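Local coordinates for pirin-like protein (PDB 2P17) that is of unknown biochemical function but belongs to the pirin family of cupin proteins and binds one iron ion per chain, at residues 65-70 with 193-198; 170-175 with 180-185; 199-204 with 235-240. All blocks are in the same frame, centred on the assembly; numbering follows the deposited sequence.

Contact 1 of 3, residues 65-70 with 193-198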
# COMPACT_ATOMS: atom_id res chain seq x y z
N TYR A 65 1.08 1.78 -6.33
CA TYR A 65 2.50 1.46 -6.33
C TYR A 65 2.82 0.71 -7.62
O TYR A 65 2.17 -0.29 -7.93
CB TYR A 65 2.89 0.62 -5.09
CG TYR A 65 4.33 0.12 -5.13
CD1 TYR A 65 5.35 0.85 -4.51
CD2 TYR A 65 4.66 -1.05 -5.79
CE1 TYR A 65 6.67 0.41 -4.55
CE2 TYR A 65 5.99 -1.51 -5.84
CZ TYR A 65 6.98 -0.77 -5.23
OH TYR A 65 8.29 -1.22 -5.29
N VAL A 66 3.79 1.21 -8.37
CA VAL A 66 4.19 0.54 -9.61
C VAL A 66 5.33 -0.43 -9.32
O VAL A 66 6.41 -0.03 -8.90
CB VAL A 66 4.58 1.56 -10.71
CG1 VAL A 66 5.13 0.86 -11.94
CG2 VAL A 66 3.38 2.41 -11.09
N ILE A 67 5.06 -1.72 -9.51
CA ILE A 67 6.09 -2.74 -9.31
C ILE A 67 7.06 -2.71 -10.48
O ILE A 67 8.29 -2.68 -10.28
CB ILE A 67 5.48 -4.15 -9.13
CG1 ILE A 67 4.46 -4.17 -7.98
CG2 ILE A 67 6.58 -5.20 -8.91
CD1 ILE A 67 3.61 -5.44 -7.91
N SER A 68 6.51 -2.71 -11.69
CA SER A 68 7.32 -2.69 -12.90
C SER A 68 6.54 -2.03 -14.03
O SER A 68 5.31 -1.91 -13.97
CB SER A 68 7.76 -4.10 -13.29
OG SER A 68 6.65 -4.92 -13.61
N GLY A 69 7.26 -1.58 -15.05
CA GLY A 69 6.65 -0.91 -16.19
C GLY A 69 6.57 0.60 -16.02
O GLY A 69 6.95 1.14 -14.97
N GLU A 70 6.11 1.27 -17.07
CA GLU A 70 6.01 2.72 -17.08
C GLU A 70 4.54 3.10 -17.21
O GLU A 70 3.88 2.73 -18.18
CB GLU A 70 6.82 3.31 -18.24
CG GLU A 70 8.31 2.94 -18.21
CD GLU A 70 9.09 3.55 -17.04
OE1 GLU A 70 8.66 4.58 -16.49
OE2 GLU A 70 10.15 2.98 -16.69
N TYR A 193 2.26 -6.84 2.11
CA TYR A 193 2.21 -7.67 0.93
C TYR A 193 3.63 -7.88 0.43
O TYR A 193 4.39 -6.92 0.30
CB TYR A 193 1.34 -7.02 -0.16
CG TYR A 193 1.32 -7.83 -1.43
CD1 TYR A 193 0.59 -9.01 -1.50
CD2 TYR A 193 2.08 -7.45 -2.54
CE1 TYR A 193 0.59 -9.77 -2.66
CE2 TYR A 193 2.10 -8.21 -3.70
CZ TYR A 193 1.34 -9.37 -3.75
OH TYR A 193 1.33 -10.15 -4.89
N ILE A 194 3.99 -9.14 0.16
CA ILE A 194 5.36 -9.47 -0.17
C ILE A 194 5.55 -9.51 -1.68
O ILE A 194 4.88 -10.26 -2.38
CB ILE A 194 5.80 -10.81 0.47
CG1 ILE A 194 5.63 -10.73 1.99
CG2 ILE A 194 7.26 -11.10 0.13
CD1 ILE A 194 5.81 -12.06 2.70
N LEU A 195 6.47 -8.68 -2.17
CA LEU A 195 6.77 -8.59 -3.59
C LEU A 195 7.79 -9.64 -4.05
O LEU A 195 7.69 -10.16 -5.17
CB LEU A 195 7.32 -7.19 -3.93
CG LEU A 195 6.35 -6.03 -3.67
CD1 LEU A 195 7.10 -4.70 -3.69
CD2 LEU A 195 5.23 -6.06 -4.67
N GLU A 196 8.76 -9.92 -3.19
CA GLU A 196 9.93 -10.74 -3.57
C GLU A 196 10.44 -11.43 -2.32
O GLU A 196 10.49 -10.83 -1.24
CB GLU A 196 11.03 -9.85 -4.15
CG GLU A 196 12.19 -10.58 -4.84
CD GLU A 196 13.38 -9.64 -5.11
OE1 GLU A 196 13.21 -8.40 -5.02
OE2 GLU A 196 14.49 -10.15 -5.38
N GLY A 197 10.83 -12.69 -2.45
CA GLY A 197 11.48 -13.40 -1.37
C GLY A 197 10.55 -13.96 -0.31
O GLY A 197 9.38 -14.25 -0.56
N SER A 198 11.11 -14.13 0.88
CA SER A 198 10.40 -14.77 1.99
C SER A 198 11.06 -14.41 3.30
O SER A 198 12.20 -13.93 3.33
CB SER A 198 10.39 -16.29 1.83
OG SER A 198 11.71 -16.80 1.79

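Contact 2 of 3, residues 170-175 with 180-185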
# COMPACT_ATOMS: atom_id res chain seq x y z
N VAL A 170 5.18 1.81 3.95
CA VAL A 170 6.62 1.68 3.85
C VAL A 170 7.01 0.53 2.94
O VAL A 170 6.32 -0.50 2.88
CB VAL A 170 7.30 1.48 5.24
CG1 VAL A 170 7.05 2.68 6.18
CG2 VAL A 170 6.89 0.18 5.90
N GLU A 171 8.10 0.72 2.22
CA GLU A 171 8.69 -0.35 1.43
C GLU A 171 9.96 -0.84 2.11
O GLU A 171 10.87 -0.05 2.38
CB GLU A 171 8.99 0.16 0.03
CG GLU A 171 9.59 -0.88 -0.90
CD GLU A 171 9.96 -0.29 -2.23
OE1 GLU A 171 10.30 0.90 -2.25
OE2 GLU A 171 9.92 -1.03 -3.23
N MSE A 172 10.02 -2.14 2.38
CA MSE A 172 11.19 -2.74 3.01
C MSE A 172 11.93 -3.61 2.03
O MSE A 172 11.32 -4.43 1.34
CB MSE A 172 10.80 -3.59 4.20
CG MSE A 172 10.04 -2.86 5.25
SE MSE A 172 9.90 -4.02 6.78
CE MSE A 172 8.47 -3.17 7.55
N ILE A 173 13.24 -3.41 1.97
CA ILE A 173 14.14 -4.30 1.24
C ILE A 173 15.13 -4.81 2.28
O ILE A 173 15.87 -4.03 2.89
CB ILE A 173 14.88 -3.59 0.11
CG1 ILE A 173 13.88 -2.98 -0.90
CG2 ILE A 173 15.80 -4.58 -0.60
CD1 ILE A 173 14.53 -2.12 -2.00
N VAL A 174 15.10 -6.12 2.51
CA VAL A 174 15.78 -6.71 3.65
C VAL A 174 16.68 -7.85 3.18
O VAL A 174 16.22 -8.74 2.47
CB VAL A 174 14.77 -7.23 4.70
CG1 VAL A 174 15.48 -7.65 5.97
CG2 VAL A 174 13.71 -6.16 5.03
N GLU A 175 17.94 -7.82 3.59
CA GLU A 175 18.89 -8.87 3.23
C GLU A 175 18.65 -10.12 4.08
O GLU A 175 18.22 -10.01 5.24
CB GLU A 175 20.34 -8.37 3.38
CG GLU A 175 20.68 -7.07 2.61
CD GLU A 175 20.44 -7.17 1.10
OE1 GLU A 175 20.98 -8.11 0.48
OE2 GLU A 175 19.73 -6.30 0.54
N VAL A 180 14.21 -6.53 10.94
CA VAL A 180 13.77 -5.13 10.89
C VAL A 180 12.53 -5.01 11.75
O VAL A 180 11.72 -5.94 11.81
CB VAL A 180 13.40 -4.71 9.43
CG1 VAL A 180 12.87 -3.28 9.38
CG2 VAL A 180 14.58 -4.83 8.51
N VAL A 181 12.37 -3.86 12.40
CA VAL A 181 11.19 -3.60 13.21
C VAL A 181 10.44 -2.38 12.67
O VAL A 181 11.05 -1.33 12.41
CB VAL A 181 11.59 -3.30 14.68
CG1 VAL A 181 10.37 -2.97 15.51
CG2 VAL A 181 12.32 -4.49 15.28
N GLN A 182 9.13 -2.53 12.49
CA GLN A 182 8.25 -1.40 12.20
C GLN A 182 7.35 -1.09 13.41
O GLN A 182 6.64 -1.98 13.90
CB GLN A 182 7.39 -1.70 10.98
CG GLN A 182 6.35 -0.62 10.69
CD GLN A 182 6.94 0.70 10.23
OE1 GLN A 182 7.90 0.72 9.47
NE2 GLN A 182 6.36 1.80 10.69
N ASP A 183 7.37 0.16 13.87
CA ASP A 183 6.48 0.64 14.94
C ASP A 183 5.11 1.02 14.38
O ASP A 183 5.02 1.59 13.29
CB ASP A 183 7.08 1.85 15.66
CG ASP A 183 7.45 2.97 14.71
OD1 ASP A 183 8.10 2.70 13.68
OD2 ASP A 183 7.08 4.13 14.99
N LEU A 184 4.06 0.71 15.13
CA LEU A 184 2.71 1.12 14.76
C LEU A 184 1.93 1.51 16.00
O LEU A 184 2.00 0.82 17.00
CB LEU A 184 1.95 -0.03 14.09
CG LEU A 184 2.46 -0.48 12.73
CD1 LEU A 184 1.72 -1.75 12.35
CD2 LEU A 184 2.27 0.62 11.67
N PRO A 185 1.16 2.61 15.93
CA PRO A 185 0.24 2.92 17.03
C PRO A 185 -0.75 1.77 17.20
O PRO A 185 -1.14 1.14 16.22
CB PRO A 185 -0.48 4.17 16.54
CG PRO A 185 0.51 4.80 15.56
CD PRO A 185 1.16 3.64 14.88

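Contact 3 of 3, residues 199-204 with 235-240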
# COMPACT_ATOMS: atom_id res chain seq x y z
N GLY A 199 10.33 -14.64 4.38
CA GLY A 199 10.82 -14.34 5.70
C GLY A 199 9.89 -14.89 6.74
O GLY A 199 8.97 -15.66 6.43
N VAL A 200 10.14 -14.52 8.00
CA VAL A 200 9.23 -14.83 9.11
C VAL A 200 8.82 -13.50 9.77
O VAL A 200 9.58 -12.52 9.77
CB VAL A 200 9.83 -15.83 10.13
CG1 VAL A 200 10.02 -17.18 9.49
CG2 VAL A 200 11.15 -15.32 10.68
N PHE A 201 7.61 -13.49 10.34
CA PHE A 201 6.94 -12.24 10.67
C PHE A 201 6.21 -12.31 11.99
O PHE A 201 5.56 -13.30 12.29
CB PHE A 201 5.92 -11.90 9.57
CG PHE A 201 6.53 -11.68 8.23
CD1 PHE A 201 6.92 -10.40 7.84
CD2 PHE A 201 6.74 -12.74 7.36
CE1 PHE A 201 7.49 -10.19 6.60
CE2 PHE A 201 7.33 -12.53 6.12
CZ PHE A 201 7.70 -11.26 5.74
N GLY A 202 6.30 -11.22 12.75
CA GLY A 202 5.50 -11.07 13.96
C GLY A 202 6.00 -11.86 15.14
O GLY A 202 7.05 -12.49 15.08
N ALA A 203 5.22 -11.82 16.22
CA ALA A 203 5.60 -12.45 17.48
C ALA A 203 5.85 -13.95 17.38
O ALA A 203 6.71 -14.49 18.10
CB ALA A 203 4.56 -12.17 18.53
N ASP A 204 5.13 -14.62 16.48
CA ASP A 204 5.18 -16.07 16.36
C ASP A 204 6.00 -16.54 15.16
O ASP A 204 5.99 -17.74 14.83
CB ASP A 204 3.76 -16.64 16.27
CG ASP A 204 2.92 -16.32 17.48
OD1 ASP A 204 3.37 -16.58 18.61
OD2 ASP A 204 1.79 -15.80 17.30
N LEU A 235 14.37 -10.07 0.63
CA LEU A 235 12.95 -9.77 0.84
C LEU A 235 12.60 -8.35 0.43
O LEU A 235 13.29 -7.40 0.81
CB LEU A 235 12.62 -9.99 2.32
CG LEU A 235 11.22 -9.74 2.89
CD1 LEU A 235 10.21 -10.71 2.31
CD2 LEU A 235 11.26 -9.89 4.39
N ARG A 236 11.53 -8.21 -0.35
CA ARG A 236 10.99 -6.90 -0.67
C ARG A 236 9.49 -6.93 -0.38
O ARG A 236 8.80 -7.84 -0.82
CB ARG A 236 11.25 -6.53 -2.13
CG ARG A 236 10.91 -5.08 -2.46
CD ARG A 236 11.48 -4.70 -3.82
NE ARG A 236 11.36 -3.26 -4.07
CZ ARG A 236 12.13 -2.57 -4.92
NH1 ARG A 236 13.10 -3.18 -5.60
NH2 ARG A 236 11.93 -1.27 -5.07
N LEU A 237 8.99 -5.94 0.36
CA LEU A 237 7.58 -5.94 0.74
C LEU A 237 7.06 -4.52 0.93
O LEU A 237 7.83 -3.59 1.13
CB LEU A 237 7.35 -6.78 2.01
CG LEU A 237 8.00 -6.28 3.31
CD1 LEU A 237 7.21 -5.16 3.99
CD2 LEU A 237 8.16 -7.46 4.26
N LEU A 238 5.74 -4.39 0.86
CA LEU A 238 5.05 -3.15 1.21
C LEU A 238 4.20 -3.37 2.44
O LEU A 238 3.45 -4.33 2.51
CB LEU A 238 4.17 -2.69 0.04
CG LEU A 238 4.91 -2.24 -1.22
CD1 LEU A 238 3.93 -2.19 -2.38
CD2 LEU A 238 5.59 -0.90 -1.02
N LEU A 239 4.33 -2.49 3.42
CA LEU A 239 3.51 -2.53 4.63
C LEU A 239 2.57 -1.33 4.61
O LEU A 239 3.00 -0.19 4.40
CB LEU A 239 4.39 -2.49 5.89
CG LEU A 239 3.74 -2.59 7.27
CD1 LEU A 239 4.69 -3.24 8.27
CD2 LEU A 239 3.31 -1.21 7.78
N TYR A 240 1.28 -1.60 4.85
CA TYR A 240 0.25 -0.58 4.87
C TYR A 240 -0.47 -0.66 6.21
O TYR A 240 -0.92 -1.73 6.59
CB TYR A 240 -0.80 -0.85 3.81
CG TYR A 240 -0.36 -0.91 2.37
CD1 TYR A 240 -0.46 0.21 1.55
CD2 TYR A 240 0.08 -2.11 1.80
CE1 TYR A 240 -0.13 0.14 0.18
CE2 TYR A 240 0.42 -2.18 0.44
CZ TYR A 240 0.32 -1.05 -0.35
OH TYR A 240 0.64 -1.14 -1.69

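Contact 1 of 3, residues 65-70 with 193-198
The interface between the N-terminal and C-terminal cupin domains of the pirin fold is crossed here by L195, which reaches Y65 and I67 with its two methyl groups. One branch goes to each partner. CD2 of L195 lies 3.7 Å from CD1 of I67, and the two aliphatic chains meet at a slant. CD1 of L195 approaches the outer end of the tyrosine, at 4.0 Å from CE2 of Y65, and comes in obliquely to the ring. The Y65 and L195 side chains point at one another from opposite directions.

Within its own segment I67 also flanks the ring: CG1 of I67 lies at the edge of the aromatic ring, in its plane, 3.7 Å from CE2 of Y65. The I67 side chain takes this course because CG1 is anti to the carbonyl carbon (chi1 -56°) and the chain then runs on extended, carrying CD1 across to the leucine.

Both I67 and L195 sit in classic beta bulges, I67 with S68 opposite H110 and L195 with E196 opposite R236. The two backbones remain well apart, the nearest CA atoms being those of I67 and L195 at 8.2 Å. No hydrogen bond joins the segments; the surface buried between them comes to 124 Å² over both sides, and the close contacts are between side chains.

The polar end of Y65 is satisfied across the domain boundary, where its OH forms a hydrogen bond with E171. Its side chain also touches R236 and L238 of strand 235-242, while L195 touches L112 of strand 109-117. The Y65 side chain lies about 11 Å, side chain to side chain, from that of E101, a predicted iron ligand.

Contact 2 of 3, residues 170-175 with 180-185
M172, a selenomethionine, sits between V180 and Q182 in the row of touching side chains. Its SE lies 4.0 Å from CG1 of V180, the two side chains passing alongside each other and running in opposite senses, and its terminal CE is 3.9 Å from CB of Q182. An extended chain beyond CG gives the residue this span. At one end of the row the valines meet, with CG2 of V174 at 3.8 Å from CG2 of V180. At the other, CG2 of V170 comes to 3.7 Å from OE1 of Q182, a methyl against an amide oxygen.

The strands run nearly antiparallel, at 167°, yet their axes stay 9.9 Å apart and no hydrogen bond links them. Strand 167-174 pairs with 145-149 and 235-242, and strand 179-185 with 224-231, so the residues face each other across the interior of the C-terminal cupin barrel.

A bend at chi2 of Q182 (69°) turns its amide along its own strand, toward D183, where NE2 donates to O of D183 at 2.9 Å with an N-H...O angle of 144°. NE2 also bonds to O of S153, and OE1 to OG of S154. With both ends of this buried amide engaged, its rotation is fixed, and its polarity is met by D183, S153 and S154 although its neighbours across the contact are apolar.

Contact 3 of 3, residues 199-204 with 235-240
F201 and L237 both start their side chains toward the opposing strand, and chi1 then places the groups that meet: in F201, CG is anti to the carbonyl carbon (chi1 -63°), which sets the ring, whereas in L237 CG takes the crowded position between the backbone N and the carbonyl carbon (chi1 65°), which sets the methyls. Both belong to the hydrophobic filling of the C-terminal cupin barrel, where strand 198-201 and strand 235-242 lie across the interior from each other.

The phenyl ring is met at CE1 and CZ. CD2 of L237 stands at the ring edge, near its plane, 3.7 Å from CE1 of F201. CD2 of L235 comes to 4.0 Å from CZ of the same phenylalanine, obliquely to the ring. Both leucines point at F201 from the opposing strand, so the far end of the ring is received by one methyl from each.

The strand axes are 9.8 Å apart at closest approach and inclined at 41°, and no hydrogen bond passes between the segments, as expected of strands facing each other through a core and not lying side by side in a sheet. Strand 198-201 instead pairs with 206-209 and 224-231. Around the ring, I7, L192, I194 and V229 add further apolar contacts.

The backbones come nearest at G199 and L235, whose CA atoms are 7.0 Å apart. Having no side chain, G199 leaves the ground between the strands to CD2 of L235. The other methyl of that leucine, CD1 of L235, lies 4.4 Å from the backbone N of G199.

In the fold
Contact 1 joins the two cupin domains, while contacts 2 and 3 lie inside the C-terminal one, their centres 8 Å apart; the centre of contact 1 is 15 Å from that of contact 2 and 14 Å from that of contact 3. Strand 235-242 carries a segment of contact 3 and pairs with the strands that carry 170-175 and 193-198. Along the chain, contact 2 is nested inside the loop closed by contact 1, and contact 3 follows both. A salt bridge from E171 to R236 ties contacts 2 and 3. Across these neighbouring strands, E171 and R236 lie on the side of Y65, toward contact 1, while M172 and L237 face the barrel interior.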